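Membrane-bound lytic murein transglycosylase A (Burkholderia pseudomallei, PDB 6QK4) probably cleaves the beta-1,4 bond between N-acetylmuramic acid and N-acetylglucosamine in peptidoglycan, leaving a 1,6-anhydro bond in the N-acetylmuramic acid residue. Local coordinates at residues S137-R141 against A142-R146; G206-A210 against G211-M215; S227-D230 against A231-T235. All coordinates share one frame; numbering follows the deposited sequence.

Contact 1 (S137-R141 against A142-R146); sequences SMPAR and AQLMR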
ATOM      1  N   SER A 137     -23.846  -0.943 -19.015  1.00 76.18           N
ATOM      2  CA  SER A 137     -22.602  -1.248 -19.719  1.00 76.54           C
ATOM      3  C   SER A 137     -22.316  -0.202 -20.796  1.00 72.39           C
ATOM      4  O   SER A 137     -23.193   0.176 -21.580  1.00 72.88           O
ATOM      5  CB  SER A 137     -22.645  -2.654 -20.331  1.00 79.76           C
ATOM      6  OG  SER A 137     -23.555  -2.732 -21.423  1.00 82.87           O
ATOM      7  N   MET A 138     -21.089   0.278 -20.799  1.00 66.25           N
ATOM      8  CA  MET A 138     -20.525   1.209 -21.755  1.00 58.41           C
ATOM      9  C   MET A 138     -19.600   0.471 -22.691  1.00 51.90           C
ATOM     10  O   MET A 138     -19.206  -0.670 -22.431  1.00 52.70           O
ATOM     11  CB  MET A 138     -19.735   2.290 -21.020  1.00 58.10           C
ATOM     12  CG  MET A 138     -20.535   3.199 -20.165  1.00 57.66           C
ATOM     13  SD  MET A 138     -19.453   3.962 -18.945  1.00 56.66           S
ATOM     14  CE  MET A 138     -20.399   5.400 -18.533  1.00 54.48           C
ATOM     15  N   PRO A 139     -19.212   1.098 -23.797  1.00 46.27           N
ATOM     16  CA  PRO A 139     -18.199   0.501 -24.664  1.00 47.36           C
ATOM     17  C   PRO A 139     -16.817   0.560 -24.033  1.00 44.26           C
ATOM     18  O   PRO A 139     -16.579   1.238 -23.039  1.00 40.65           O
ATOM     19  CB  PRO A 139     -18.254   1.366 -25.922  1.00 49.20           C
ATOM     20  CG  PRO A 139     -18.725   2.708 -25.422  1.00 48.47           C
ATOM     21  CD  PRO A 139     -19.718   2.373 -24.331  1.00 47.88           C
ATOM     22  N   ALA A 140     -15.905  -0.174 -24.673  1.00 43.01           N
ATOM     23  CA  ALA A 140     -14.472  -0.142 -24.388  1.00 39.37           C
ATOM     24  C   ALA A 140     -13.925   1.288 -24.314  1.00 39.12           C
ATOM     25  O   ALA A 140     -14.407   2.196 -24.996  1.00 37.55           O
ATOM     26  CB  ALA A 140     -13.732  -0.909 -25.479  1.00 39.09           C
ATOM     27  N   ARG A 141     -12.844   1.447 -23.525  1.00 34.56           N
ATOM     28  CA  ARG A 141     -12.123   2.716 -23.374  1.00 31.04           C
ATOM     29  C   ARG A 141     -11.944   3.492 -24.677  1.00 30.90           C
ATOM     30  O   ARG A 141     -12.201   4.703 -24.746  1.00 31.68           O
ATOM     31  CB  ARG A 141     -10.747   2.416 -22.708  1.00 31.98           C
ATOM     32  CG  ARG A 141      -9.596   3.461 -22.951  1.00 30.33           C
ATOM     33  CD  ARG A 141      -8.180   3.003 -22.422  1.00 25.74           C
ATOM     34  NE  ARG A 141      -8.253   2.410 -21.028  1.00 31.01           N
ATOM     35  CZ  ARG A 141      -7.983   3.078 -19.889  1.00 37.02           C
ATOM     36  NH1 ARG A 141      -7.577   4.345 -19.937  1.00 36.89           N
ATOM     37  NH2 ARG A 141      -8.115   2.488 -18.694  1.00 40.26           N
ATOM     38  N   ALA A 142     -11.538   2.804 -25.740  1.00 29.60           N
ATOM     39  CA  ALA A 142     -11.153   3.529 -26.933  1.00 31.85           C
ATOM     40  C   ALA A 142     -12.353   4.225 -27.548  1.00 33.63           C
ATOM     41  O   ALA A 142     -12.211   5.327 -28.082  1.00 32.95           O
ATOM     42  CB  ALA A 142     -10.504   2.575 -27.926  1.00 34.96           C
ATOM     43  N   GLN A 143     -13.537   3.617 -27.436  1.00 33.33           N
ATOM     44  CA  GLN A 143     -14.734   4.206 -28.030  1.00 35.64           C
ATOM     45  C   GLN A 143     -15.401   5.155 -27.054  1.00 36.99           C
ATOM     46  O   GLN A 143     -15.940   6.179 -27.468  1.00 37.73           O
ATOM     47  CB  GLN A 143     -15.713   3.118 -28.459  1.00 37.22           C
ATOM     48  CG  GLN A 143     -15.331   2.469 -29.827  1.00 41.20           C
ATOM     49  CD  GLN A 143     -13.965   1.793 -29.829  1.00 39.87           C
ATOM     50  OE1 GLN A 143     -13.093   2.116 -30.661  1.00 37.70           O
ATOM     51  NE2 GLN A 143     -13.777   0.818 -28.932  1.00 40.02           N
ATOM     52  N   LEU A 144     -15.352   4.823 -25.758  1.00 36.59           N
ATOM     53  CA  LEU A 144     -15.817   5.746 -24.737  1.00 36.81           C
ATOM     54  C   LEU A 144     -15.128   7.103 -24.874  1.00 38.38           C
ATOM     55  O   LEU A 144     -15.789   8.156 -24.861  1.00 34.69           O
ATOM     56  CB  LEU A 144     -15.551   5.127 -23.358  1.00 35.25           C
ATOM     57  CG  LEU A 144     -16.161   5.767 -22.147  1.00 45.68           C
ATOM     58  CD1 LEU A 144     -17.648   5.792 -22.284  1.00 48.09           C
ATOM     59  CD2 LEU A 144     -15.734   4.887 -20.976  1.00 47.11           C
ATOM     60  N   MET A 145     -13.793   7.094 -25.020  1.00 38.52           N
ATOM     61  CA  MET A 145     -13.048   8.336 -25.159  1.00 36.57           C
ATOM     62  C   MET A 145     -13.359   9.063 -26.459  1.00 40.75           C
ATOM     63  O   MET A 145     -13.139  10.273 -26.525  1.00 42.47           O
ATOM     64  CB  MET A 145     -11.535   8.095 -25.065  1.00 37.84           C
ATOM     65  CG  MET A 145     -11.025   7.582 -23.674  1.00 44.09           C
ATOM     66  SD  MET A 145     -10.994   8.962 -22.535  1.00 49.82           S
ATOM     67  CE  MET A 145     -10.075  10.185 -23.474  1.00 51.65           C
ATOM     68  N   ARG A 146     -13.877   8.362 -27.485  1.00 31.54           N
ATOM     69  CA  ARG A 146     -14.115   8.974 -28.776  1.00 33.81           C
ATOM     70  C   ARG A 146     -15.558   9.376 -28.991  1.00 38.07           C
ATOM     71  O   ARG A 146     -15.833  10.189 -29.881  1.00 41.73           O
ATOM     72  CB  ARG A 146     -13.676   8.012 -29.897  1.00 34.84           C
ATOM     73  CG  ARG A 146     -12.153   7.806 -29.911  1.00 36.66           C
ATOM     74  CD  ARG A 146     -11.628   6.789 -30.902  1.00 32.93           C
ATOM     75  NE  ARG A 146     -10.198   6.971 -31.175  1.00 30.66           N
ATOM     76  CZ  ARG A 146      -9.224   6.551 -30.349  1.00 30.79           C
ATOM     77  NH1 ARG A 146      -9.510   5.874 -29.217  1.00 32.10           N
ATOM     78  NH2 ARG A 146      -7.957   6.767 -30.700  1.00 34.18           N
TER

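Contact 2 (G206-A210 against G211-M215); sequences GELGA and GQATM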
ATOM      1  N   GLY A 206       7.482  -7.708 -27.437  1.00 52.32           N
ATOM      2  CA  GLY A 206       8.905  -7.460 -27.552  1.00 50.00           C
ATOM      3  C   GLY A 206       9.359  -6.035 -27.331  1.00 49.71           C
ATOM      4  O   GLY A 206      10.546  -5.753 -27.515  1.00 49.44           O
ATOM      5  N   GLU A 207       8.480  -5.126 -26.895  1.00 48.94           N
ATOM      6  CA  GLU A 207       8.929  -3.747 -26.686  1.00 47.33           C
ATOM      7  C   GLU A 207       9.667  -3.563 -25.363  1.00 45.31           C
ATOM      8  O   GLU A 207      10.423  -2.588 -25.214  1.00 43.71           O
ATOM      9  CB  GLU A 207       7.736  -2.785 -26.769  1.00 48.92           C
ATOM     10  CG  GLU A 207       7.123  -2.763 -28.175  1.00 48.49           C
ATOM     11  CD  GLU A 207       7.880  -1.851 -29.143  1.00 52.08           C
ATOM     12  OE1 GLU A 207       8.623  -0.940 -28.692  1.00 52.31           O
ATOM     13  OE2 GLU A 207       7.718  -2.048 -30.373  1.00 50.98           O
ATOM     14  N   LEU A 208       9.466  -4.470 -24.413  1.00 42.58           N
ATOM     15  CA  LEU A 208      10.086  -4.390 -23.094  1.00 44.37           C
ATOM     16  C   LEU A 208      10.686  -5.737 -22.761  1.00 48.79           C
ATOM     17  O   LEU A 208      10.069  -6.772 -23.040  1.00 51.02           O
ATOM     18  CB  LEU A 208       9.084  -4.040 -21.965  1.00 42.10           C
ATOM     19  CG  LEU A 208       8.670  -2.574 -21.846  1.00 40.54           C
ATOM     20  CD1 LEU A 208       7.690  -2.384 -20.696  1.00 40.03           C
ATOM     21  CD2 LEU A 208       9.871  -1.595 -21.764  1.00 40.60           C
ATOM     22  N   GLY A 209      11.864  -5.718 -22.110  1.00 50.30           N
ATOM     23  CA  GLY A 209      12.470  -6.957 -21.660  1.00 50.05           C
ATOM     24  C   GLY A 209      11.828  -7.529 -20.402  1.00 48.22           C
ATOM     25  O   GLY A 209      11.175  -6.820 -19.633  1.00 48.72           O
ATOM     26  N   ALA A 210      12.032  -8.845 -20.202  1.00 46.42           N
ATOM     27  CA  ALA A 210      11.544  -9.593 -19.040  1.00 45.38           C
ATOM     28  C   ALA A 210      11.600  -8.775 -17.751  1.00 43.28           C
ATOM     29  O   ALA A 210      10.655  -8.790 -16.946  1.00 42.83           O
ATOM     30  CB  ALA A 210      12.340 -10.900 -18.863  1.00 44.02           C
ATOM     31  N   GLY A 211      12.682  -8.031 -17.538  1.00 45.08           N
ATOM     32  CA  GLY A 211      12.769  -7.295 -16.277  1.00 50.38           C
ATOM     33  C   GLY A 211      11.742  -6.177 -16.094  1.00 52.39           C
ATOM     34  O   GLY A 211      11.306  -5.901 -14.965  1.00 50.89           O
ATOM     35  N   GLN A 212      11.314  -5.542 -17.188  1.00 52.83           N
ATOM     36  CA  GLN A 212      11.214  -4.087 -17.194  1.00 54.20           C
ATOM     37  C   GLN A 212       9.808  -3.511 -17.327  1.00 44.77           C
ATOM     38  O   GLN A 212       9.697  -2.297 -17.504  1.00 41.35           O
ATOM     39  CB  GLN A 212      12.099  -3.509 -18.305  1.00 62.82           C
ATOM     40  CG  GLN A 212      13.500  -4.091 -18.399  1.00 72.74           C
ATOM     41  CD  GLN A 212      14.389  -3.737 -17.191  1.00 80.77           C
ATOM     42  OE1 GLN A 212      14.559  -4.546 -16.270  1.00 83.23           O
ATOM     43  NE2 GLN A 212      14.951  -2.522 -17.195  1.00 83.98           N
ATOM     44  N   ALA A 213       8.745  -4.304 -17.199  1.00 40.11           N
ATOM     45  CA  ALA A 213       7.400  -3.728 -17.347  1.00 39.41           C
ATOM     46  C   ALA A 213       6.842  -3.262 -15.997  1.00 38.92           C
ATOM     47  O   ALA A 213       5.723  -3.570 -15.582  1.00 40.47           O
ATOM     48  CB  ALA A 213       6.461  -4.715 -18.034  1.00 39.38           C
ATOM     49  N   THR A 214       7.646  -2.478 -15.303  1.00 35.01           N
ATOM     50  CA  THR A 214       7.162  -1.801 -14.110  1.00 35.34           C
ATOM     51  C   THR A 214       6.436  -0.538 -14.537  1.00 34.05           C
ATOM     52  O   THR A 214       6.520  -0.121 -15.684  1.00 34.81           O
ATOM     53  CB  THR A 214       8.331  -1.432 -13.231  1.00 35.27           C
ATOM     54  OG1 THR A 214       9.246  -0.669 -14.023  1.00 36.28           O
ATOM     55  CG2 THR A 214       9.032  -2.723 -12.741  1.00 39.83           C
ATOM     56  N   MET A 215       5.770   0.124 -13.595  1.00 35.60           N
ATOM     57  CA  MET A 215       5.281   1.459 -13.965  1.00 37.85           C
ATOM     58  C   MET A 215       6.408   2.374 -14.441  1.00 38.07           C
ATOM     59  O   MET A 215       6.224   3.137 -15.411  1.00 35.26           O
ATOM     60  CB  MET A 215       4.473   2.101 -12.817  1.00 35.22           C
ATOM     61  CG  MET A 215       3.230   1.253 -12.508  1.00 39.47           C
ATOM     62  SD  MET A 215       2.129   1.862 -11.185  1.00 40.06           S
ATOM     63  CE  MET A 215       3.294   2.049  -9.806  1.00 48.00           C
TER
HETATM   64  O   HOH W   1       8.433  -6.911 -16.153  1.00 42.65           O

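Contact 3 (S227-D230 against A231-T235); sequences SRVD and ALLDT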
ATOM      1  N   SER A 227       4.173   9.072 -29.709  1.00 55.39           N
ATOM      2  CA  SER A 227       3.099   8.923 -30.681  1.00 54.36           C
ATOM      3  C   SER A 227       2.470   7.532 -30.664  1.00 52.47           C
ATOM      4  O   SER A 227       1.540   7.277 -31.440  1.00 52.50           O
ATOM      5  CB  SER A 227       3.630   9.240 -32.081  1.00 53.48           C
ATOM      6  OG  SER A 227       4.529   8.239 -32.555  1.00 54.14           O
ATOM      7  N   ARG A 228       2.952   6.627 -29.811  1.00 48.54           N
ATOM      8  CA  ARG A 228       2.323   5.324 -29.636  1.00 44.41           C
ATOM      9  C   ARG A 228       1.556   5.204 -28.319  1.00 41.67           C
ATOM     10  O   ARG A 228       0.923   4.161 -28.069  1.00 37.49           O
ATOM     11  CB  ARG A 228       3.381   4.232 -29.690  1.00 43.28           C
ATOM     12  CG  ARG A 228       3.971   4.017 -31.101  1.00 48.64           C
ATOM     13  CD  ARG A 228       4.186   2.530 -31.276  1.00 49.00           C
ATOM     14  NE  ARG A 228       5.575   2.134 -31.302  1.00 53.80           N
ATOM     15  CZ  ARG A 228       5.976   0.874 -31.151  1.00 55.91           C
ATOM     16  NH1 ARG A 228       5.075  -0.092 -30.905  1.00 54.67           N
ATOM     17  NH2 ARG A 228       7.282   0.594 -31.219  1.00 60.65           N
ATOM     18  N   VAL A 229       1.609   6.223 -27.456  1.00 38.89           N
ATOM     19  CA  VAL A 229       1.093   6.026 -26.099  1.00 38.72           C
ATOM     20  C   VAL A 229      -0.418   5.843 -26.128  1.00 37.20           C
ATOM     21  O   VAL A 229      -0.965   4.955 -25.457  1.00 34.94           O
ATOM     22  CB  VAL A 229       1.498   7.193 -25.182  1.00 39.23           C
ATOM     23  CG1 VAL A 229       0.822   7.062 -23.800  1.00 38.11           C
ATOM     24  CG2 VAL A 229       2.990   7.218 -25.005  1.00 40.40           C
ATOM     25  N   ASP A 230      -1.122   6.677 -26.901  1.00 38.75           N
ATOM     26  CA  ASP A 230      -2.580   6.600 -26.866  1.00 41.07           C
ATOM     27  C   ASP A 230      -3.064   5.221 -27.291  1.00 37.47           C
ATOM     28  O   ASP A 230      -3.972   4.647 -26.660  1.00 36.21           O
ATOM     29  CB  ASP A 230      -3.200   7.666 -27.769  1.00 48.08           C
ATOM     30  CG  ASP A 230      -3.248   9.043 -27.112  1.00 55.67           C
ATOM     31  OD1 ASP A 230      -2.819   9.174 -25.944  1.00 56.53           O
ATOM     32  OD2 ASP A 230      -3.708   9.989 -27.784  1.00 60.81           O
ATOM     33  N   ALA A 231      -2.485   4.694 -28.376  1.00 37.86           N
ATOM     34  CA  ALA A 231      -2.854   3.359 -28.859  1.00 37.18           C
ATOM     35  C   ALA A 231      -2.520   2.266 -27.851  1.00 35.97           C
ATOM     36  O   ALA A 231      -3.254   1.273 -27.748  1.00 33.48           O
ATOM     37  CB  ALA A 231      -2.172   3.061 -30.197  1.00 38.03           C
ATOM     38  N   LEU A 232      -1.430   2.410 -27.096  1.00 35.79           N
ATOM     39  CA  LEU A 232      -1.143   1.396 -26.082  1.00 34.53           C
ATOM     40  C   LEU A 232      -2.220   1.385 -25.013  1.00 34.27           C
ATOM     41  O   LEU A 232      -2.723   0.321 -24.616  1.00 34.33           O
ATOM     42  CB  LEU A 232       0.229   1.650 -25.451  1.00 36.40           C
ATOM     43  CG  LEU A 232       0.665   0.773 -24.247  1.00 40.40           C
ATOM     44  CD1 LEU A 232       0.715  -0.741 -24.568  1.00 41.56           C
ATOM     45  CD2 LEU A 232       2.012   1.297 -23.676  1.00 37.38           C
ATOM     46  N   LEU A 233      -2.610   2.568 -24.534  1.00 30.01           N
ATOM     47  CA  LEU A 233      -3.593   2.583 -23.465  1.00 33.70           C
ATOM     48  C   LEU A 233      -4.927   2.011 -23.945  1.00 33.52           C
ATOM     49  O   LEU A 233      -5.618   1.312 -23.175  1.00 32.87           O
ATOM     50  CB  LEU A 233      -3.737   3.997 -22.913  1.00 33.67           C
ATOM     51  CG  LEU A 233      -2.454   4.676 -22.428  1.00 36.01           C
ATOM     52  CD1 LEU A 233      -2.755   5.942 -21.704  1.00 35.62           C
ATOM     53  CD2 LEU A 233      -1.713   3.773 -21.471  1.00 35.79           C
ATOM     54  N   ASP A 234      -5.255   2.225 -25.236  1.00 31.90           N
ATOM     55  CA  ASP A 234      -6.488   1.712 -25.816  1.00 34.67           C
ATOM     56  C   ASP A 234      -6.505   0.190 -25.913  1.00 37.79           C
ATOM     57  O   ASP A 234      -7.579  -0.390 -26.085  1.00 39.20           O
ATOM     58  CB  ASP A 234      -6.695   2.296 -27.200  1.00 31.00           C
ATOM     59  CG  ASP A 234      -7.269   3.676 -27.169  1.00 35.94           C
ATOM     60  OD1 ASP A 234      -7.631   4.160 -26.066  1.00 34.28           O
ATOM     61  OD2 ASP A 234      -7.338   4.288 -28.245  1.00 36.52           O
ATOM     62  N   THR A 235      -5.363  -0.479 -25.768  1.00 38.26           N
ATOM     63  CA  THR A 235      -5.412  -1.933 -25.743  1.00 38.44           C
ATOM     64  C   THR A 235      -6.052  -2.480 -24.472  1.00 37.46           C
ATOM     65  O   THR A 235      -6.253  -3.693 -24.394  1.00 41.42           O
ATOM     66  CB  THR A 235      -4.014  -2.534 -25.906  1.00 39.69           C
ATOM     67  OG1 THR A 235      -3.249  -2.274 -24.730  1.00 39.06           O
ATOM     68  CG2 THR A 235      -3.307  -1.966 -27.111  1.00 41.25           C
TER
HETATM   69  O   HOH W   2      -1.063   6.215 -30.241  1.00 51.58           O

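Contact 1 (S137-R141 against A142-R146)
Ala-142 follows directly on Arg-141, the first helical residue, with its CB 3.7 Å from Arg-141 C. Its carbonyl is held from one turn ahead by Arg-146, whose NH1 reaches Ala-142 O at 3.0 Å with the oxygen almost in the guanidinium plane; NH1 also makes a salt bridge with Asp-234. Gln-143 and Leu-144 both turn their backbone N-H groups on Ala-140 O, the carbonyl of the N-cap residue. Leu-144 N, 2.9 Å from Ala-140 O, makes the nearly straight bond (177°), whereas Gln-143 N makes a more bent one (N-H...O 133°) from above the carbonyl plane. A bend at chi2 (61°) brings Gln-143 NE2 beside the methyl of Ala-140. Leu-144, buried, sets CD1 4.2 Å from Met-138 SD, so the loop packs against the first turn. Met-145 N follows with the next i to i+4 bond, to Arg-141 O at 2.9 Å, and its CG rests against the same oxygen. The long arm of Arg-141 leaves the helix for Gln-168 OE1 and the carbonyls of Asn-236 and Arg-238. Leu-144 of helix 141-147 and Met-138 of the loop before it both pack on Phe-241 of strand 240-244, while Arg-141 and Ala-142 touch Asp-234 of helix 229-234.

Contact 2 (G206-A210 against G211-M215)
A single water bridges the backbone where the chain folds back between Ala-210 and Ala-213, donating a hydrogen bond to Ala-210 O and accepting one from Ala-213 N. It sits beside a type I beta turn, Gly-209 to Gln-212, in the loop that joins helix 198-204 to helix 215-224. The turn is closed by Gln-212 N, 2.8 Å from Gly-209 O, with an N-H...O angle of 160°; the donor stands above the carbonyl plane. The side chain of Gln-212 lies close to that same oxygen, with Gln-212 CB 3.7 Å from Gly-209 O.

The loop begins where a Schellman motif ends helix 198-204, with Gly-206 at positive phi as its C-prime residue. Glu-207 then turns its carboxylate outside the loop, to Arg-228 and to the indole N-H of Trp-221. Past the beta turn, Ala-213 is the centre of an inverse gamma turn, with a weak bond from Thr-214 N to Gln-212 O. Thr-214 is the N-cap of the following helix, its OG1 hydrogen-bonded to Gly-217 N. Two tight turns, the end of one helix and the start of the next therefore fall within ten residues.

The side-chain meeting across the loop is small and apolar. Leu-208, its CG anti to the carbonyl carbon (chi1 -78°), points inward to Ala-213, and both residues also touch Leu-203 of the preceding helix. The approach is made by one branch: Leu-208 CD1 lies 3.6 Å from Ala-213 CA and 3.7 Å from Ala-213 CB.

Contact 3 (S227-D230 against A231-T235)
This is a local helical contact, the short helix 229-234 with its lead-in, where Val-229 and Leu-233 meet one turn apart on the side that packs against other helices. Three successive i to i+4 bonds build it: Leu-232 N to Arg-228 O, Leu-233 N to Val-229 O at 3.0 Å, and Asp-234 N to Asp-230 O. The middle bond is the straightest, at 164°. Ahead of them, a water takes the N-H of Ala-231 at 2.8 Å from Ala-231 N and donates to Ser-227 O, so the first turn is completed through solvent.

Val-229 CG1 stands 4.3 Å from Leu-233 CG. With chi1 at -55°, Leu-233 carries CG back over the preceding turn, 3.4 Å from Val-229 O, and beyond it the side chain reaches Ile-162 and Phe-165 of helix 161-170. Leu-232 packs on Ile-198 and Trp-201, and Val-229 on Ala-222 of helix 215-224.

Near the C-terminal end, Leu-232 O accepts twice, from Thr-235 N and from Thr-235 OG1, the hydroxyl lying in the carbonyl plane at 2.7 Å. Asp-234 lays its carboxylate beside Asp-230 O, yet its charge is met by Arg-146. A carboxylate near a helix C-terminus would be expected to face an unfavourable dipole, and that salt bridge probably offsets the cost.

Along the chain the three contacts come in series, 1 then 2 then 3, all within the MltA specific insert domain. Contact 3 stands between the others in space, its centre 14 Å from that of contact 1 and 16 Å from that of contact 2, whereas the centres of contacts 1 and 2 are 27 Å apart, and their nearest atoms about 13 Å. Near each end of 227-235 there is a salt bridge: Arg-228 NH2 to Glu-207 OE2 of contact 2 at 2.8 Å, and Asp-234 OD2 to Arg-146 NH1 of contact 1 at 2.9 Å. Helix 229-234 thus joins helix 141-147 to the loop between helices 198-204 and 215-224, linking sequence-distant parts of the insert.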